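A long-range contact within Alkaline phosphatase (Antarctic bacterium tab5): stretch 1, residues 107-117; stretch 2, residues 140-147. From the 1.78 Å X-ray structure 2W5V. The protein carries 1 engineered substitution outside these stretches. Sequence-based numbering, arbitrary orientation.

Stretch 1 107-117: DSTAVKSIVEI
Stretch 2 (140-147) SFYAHALN

Stretch 1 runs as an extended loop that then enters a helix. Ser108 has positive phi (79/-1); from Thr109 to Ser113 the backbone is extended, with phi between -65° and -127° and psi between 129° and 168°, and at Ile114 it turns helical, near -66/-35, the helix continuing beyond Ile117. Stretch 2 has no regular structure: Ser140 to Tyr142 keep psi near -10°, Ala143 to Ala145 are extended, and Leu146 bends the chain at -69/-28. The two chains run antiparallel in register, with CA atoms of Ser108 and Leu146 6.0 Å apart, Ala110 and His144 5.9 Å, and Val115 and Phe141 6.3 Å. Together they bury 429 Å².

His144 gives up the most surface. Its CA-to-CB bond points toward stretch 1, and chi1 m (-56°) with chi2 -81° places the ring so that His144 NE2 donates to Glu116 OE2 at 2.8 Å, nearly straight at 166° and at the ring edge. Histidine suits this place because one ring nitrogen can donate while the other, ND1, is bonded elsewhere in the structure. His144 CE1 lies 3.0 Å from Val111 O, and Ala110, whose CA-to-CB bond points toward stretch 2, brings its CB to 3.9 Å from His144 ND1.

Glu116 (chi1 m, chi2 t, chi3 -24°) starts sideways, but its length brings the carboxylate to the histidine while Glu116 OE1 accepts from Ser113 N at 2.9 Å. Ser113, chi1 p, reciprocates as N-cap: its OG accepts from Glu116 N at 3.1 Å. A water 2.7 Å from Ser113 OG donates a weak bond to Phe141 O at 3.4 Å.

Beside this polar centre, the buried hydrocarbon side chains of Ile114, Val115 and Phe141 suit one another, needing no polar partners. Phe141 (m, 79°) has its CD2 4.1 Å from Ile114 CG2; the CA-to-CB bond of Val115 (chi1 t) points toward stretch 2, with Val115 CG2 at the edge of the Phe141 ring and 4.1 Å from Phe141 CB. At the more exposed end, Leu146 (m, t) makes a close carbon-to-carbon contact, CD2 to Ser108 CB, 3.3 Å.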

# COMPACT_ATOMS: atom_id res chain seq x y z
N ASP B 107 3.68 -16.32 25.94
CA ASP B 107 3.83 -16.80 27.32
C ASP B 107 5.16 -16.37 27.96
O ASP B 107 5.55 -16.89 29.01
CB ASP B 107 3.70 -18.32 27.39
CG ASP B 107 4.86 -19.05 26.72
OD1 ASP B 107 5.82 -18.38 26.28
OD2 ASP B 107 4.82 -20.30 26.64
N SER B 108 5.86 -15.45 27.32
CA SER B 108 7.09 -14.88 27.87
C SER B 108 8.36 -15.74 27.73
O SER B 108 9.44 -15.32 28.13
CB SER B 108 6.89 -14.47 29.33
OG SER B 108 6.17 -13.25 29.40
N THR B 109 8.24 -16.93 27.16
CA THR B 109 9.41 -17.78 26.95
C THR B 109 10.19 -17.37 25.71
O THR B 109 9.60 -16.95 24.71
CB THR B 109 9.02 -19.27 26.81
OG1 THR B 109 8.13 -19.43 25.71
CG2 THR B 109 8.36 -19.77 28.09
N ALA B 110 11.51 -17.49 25.75
CA ALA B 110 12.31 -17.11 24.60
C ALA B 110 12.02 -18.01 23.40
O ALA B 110 11.71 -19.20 23.54
CB ALA B 110 13.80 -17.11 24.93
N VAL B 111 12.13 -17.43 22.22
CA VAL B 111 11.95 -18.18 20.99
C VAL B 111 13.18 -17.94 20.11
O VAL B 111 13.78 -16.87 20.15
CB VAL B 111 10.62 -17.79 20.29
CG1 VAL B 111 10.36 -16.31 20.42
CG2 VAL B 111 10.63 -18.19 18.83
N LYS B 112 13.57 -18.96 19.35
CA LYS B 112 14.75 -18.88 18.50
C LYS B 112 14.58 -17.86 17.37
O LYS B 112 13.59 -17.91 16.64
CB LYS B 112 15.06 -20.24 17.90
CG LYS B 112 16.38 -20.34 17.16
CD LYS B 112 16.62 -21.78 16.75
CE LYS B 112 17.99 -21.99 16.12
NZ LYS B 112 18.14 -23.41 15.68
N SER B 113 15.54 -16.96 17.23
CA SER B 113 15.47 -15.88 16.23
C SER B 113 16.21 -16.21 14.94
O SER B 113 16.99 -17.17 14.87
CB SER B 113 16.06 -14.60 16.81
OG SER B 113 17.48 -14.61 16.69
N ILE B 114 15.97 -15.40 13.91
CA ILE B 114 16.62 -15.60 12.62
C ILE B 114 18.14 -15.38 12.73
O ILE B 114 18.92 -16.01 12.02
CB ILE B 114 16.01 -14.68 11.53
CG1 ILE B 114 16.45 -15.13 10.13
CG2 ILE B 114 16.38 -13.25 11.80
CD1 ILE B 114 15.99 -16.53 9.75
N VAL B 115 18.55 -14.48 13.62
CA VAL B 115 19.98 -14.28 13.87
C VAL B 115 20.62 -15.53 14.50
O VAL B 115 21.74 -15.90 14.16
CB VAL B 115 20.23 -13.03 14.74
CG1 VAL B 115 21.67 -12.99 15.26
CG2 VAL B 115 19.91 -11.76 13.95
N GLU B 116 19.92 -16.16 15.44
CA GLU B 116 20.43 -17.38 16.06
C GLU B 116 20.49 -18.55 15.07
O GLU B 116 21.42 -19.35 15.09
CB GLU B 116 19.61 -17.74 17.31
CG GLU B 116 19.81 -16.74 18.44
CD GLU B 116 18.75 -16.80 19.54
OE1 GLU B 116 17.61 -17.26 19.29
OE2 GLU B 116 19.06 -16.36 20.67
N ILE B 117 19.49 -18.63 14.20
CA ILE B 117 19.51 -19.60 13.10
C ILE B 117 20.65 -19.31 12.13
O ILE B 117 21.38 -20.22 11.71
CB ILE B 117 18.15 -19.60 12.35
CG1 ILE B 117 17.08 -20.27 13.23
CG2 ILE B 117 18.28 -20.30 10.99
CD1 ILE B 117 15.67 -20.02 12.76
N SER B 140 15.06 -6.82 19.12
CA SER B 140 14.32 -8.04 18.79
C SER B 140 15.15 -9.01 17.96
O SER B 140 14.82 -10.19 17.88
CB SER B 140 13.02 -7.70 18.06
OG SER B 140 12.14 -6.97 18.90
N PHE B 141 16.23 -8.52 17.35
CA PHE B 141 17.06 -9.39 16.53
C PHE B 141 18.25 -10.03 17.27
O PHE B 141 18.92 -10.91 16.72
CB PHE B 141 17.52 -8.66 15.26
CG PHE B 141 16.42 -8.49 14.24
CD1 PHE B 141 15.47 -7.49 14.40
CD2 PHE B 141 16.30 -9.36 13.17
CE1 PHE B 141 14.44 -7.34 13.49
CE2 PHE B 141 15.26 -9.22 12.25
CZ PHE B 141 14.33 -8.21 12.41
N TYR B 142 18.51 -9.63 18.51
CA TYR B 142 19.62 -10.24 19.25
C TYR B 142 19.36 -10.53 20.72
O TYR B 142 20.16 -11.21 21.36
CB TYR B 142 20.90 -9.40 19.11
CG TYR B 142 20.84 -8.05 19.80
CD1 TYR B 142 21.12 -7.91 21.16
CD2 TYR B 142 20.51 -6.91 19.08
CE1 TYR B 142 21.06 -6.67 21.79
CE2 TYR B 142 20.45 -5.68 19.69
CZ TYR B 142 20.73 -5.55 21.03
OH TYR B 142 20.66 -4.30 21.61
N ALA B 143 18.26 -10.02 21.27
CA ALA B 143 17.97 -10.19 22.69
C ALA B 143 16.66 -10.92 22.95
O ALA B 143 15.83 -11.08 22.05
CB ALA B 143 17.96 -8.84 23.40
N HIS B 144 16.48 -11.36 24.19
CA HIS B 144 15.22 -11.95 24.62
C HIS B 144 14.85 -11.35 25.97
O HIS B 144 15.47 -11.66 26.98
CB HIS B 144 15.37 -13.47 24.74
CG HIS B 144 15.83 -14.12 23.48
ND1 HIS B 144 14.98 -14.42 22.44
CD2 HIS B 144 17.07 -14.53 23.09
CE1 HIS B 144 15.67 -14.99 21.47
NE2 HIS B 144 16.93 -15.06 21.83
N ALA B 145 13.84 -10.49 25.98
CA ALA B 145 13.45 -9.78 27.19
C ALA B 145 11.94 -9.72 27.32
O ALA B 145 11.23 -9.67 26.32
CB ALA B 145 14.04 -8.37 27.21
N LEU B 146 11.45 -9.73 28.55
CA LEU B 146 10.02 -9.75 28.81
C LEU B 146 9.38 -8.43 28.43
O LEU B 146 8.19 -8.38 28.12
CB LEU B 146 9.75 -9.99 30.30
CG LEU B 146 10.11 -11.38 30.79
CD1 LEU B 146 9.76 -11.50 32.27
CD2 LEU B 146 9.36 -12.40 29.98
N ASN B 147 10.16 -7.36 28.49
CA ASN B 147 9.63 -6.04 28.21
C ASN B 147 10.67 -5.14 27.56
O ASN B 147 11.81 -5.09 28.00
CB ASN B 147 9.10 -5.40 29.49
CG ASN B 147 8.28 -4.16 29.21
OD1 ASN B 147 8.81 -3.15 28.76
ND2 ASN B 147 6.98 -4.23 29.47
O HOH W 1 18.35 -13.38 18.98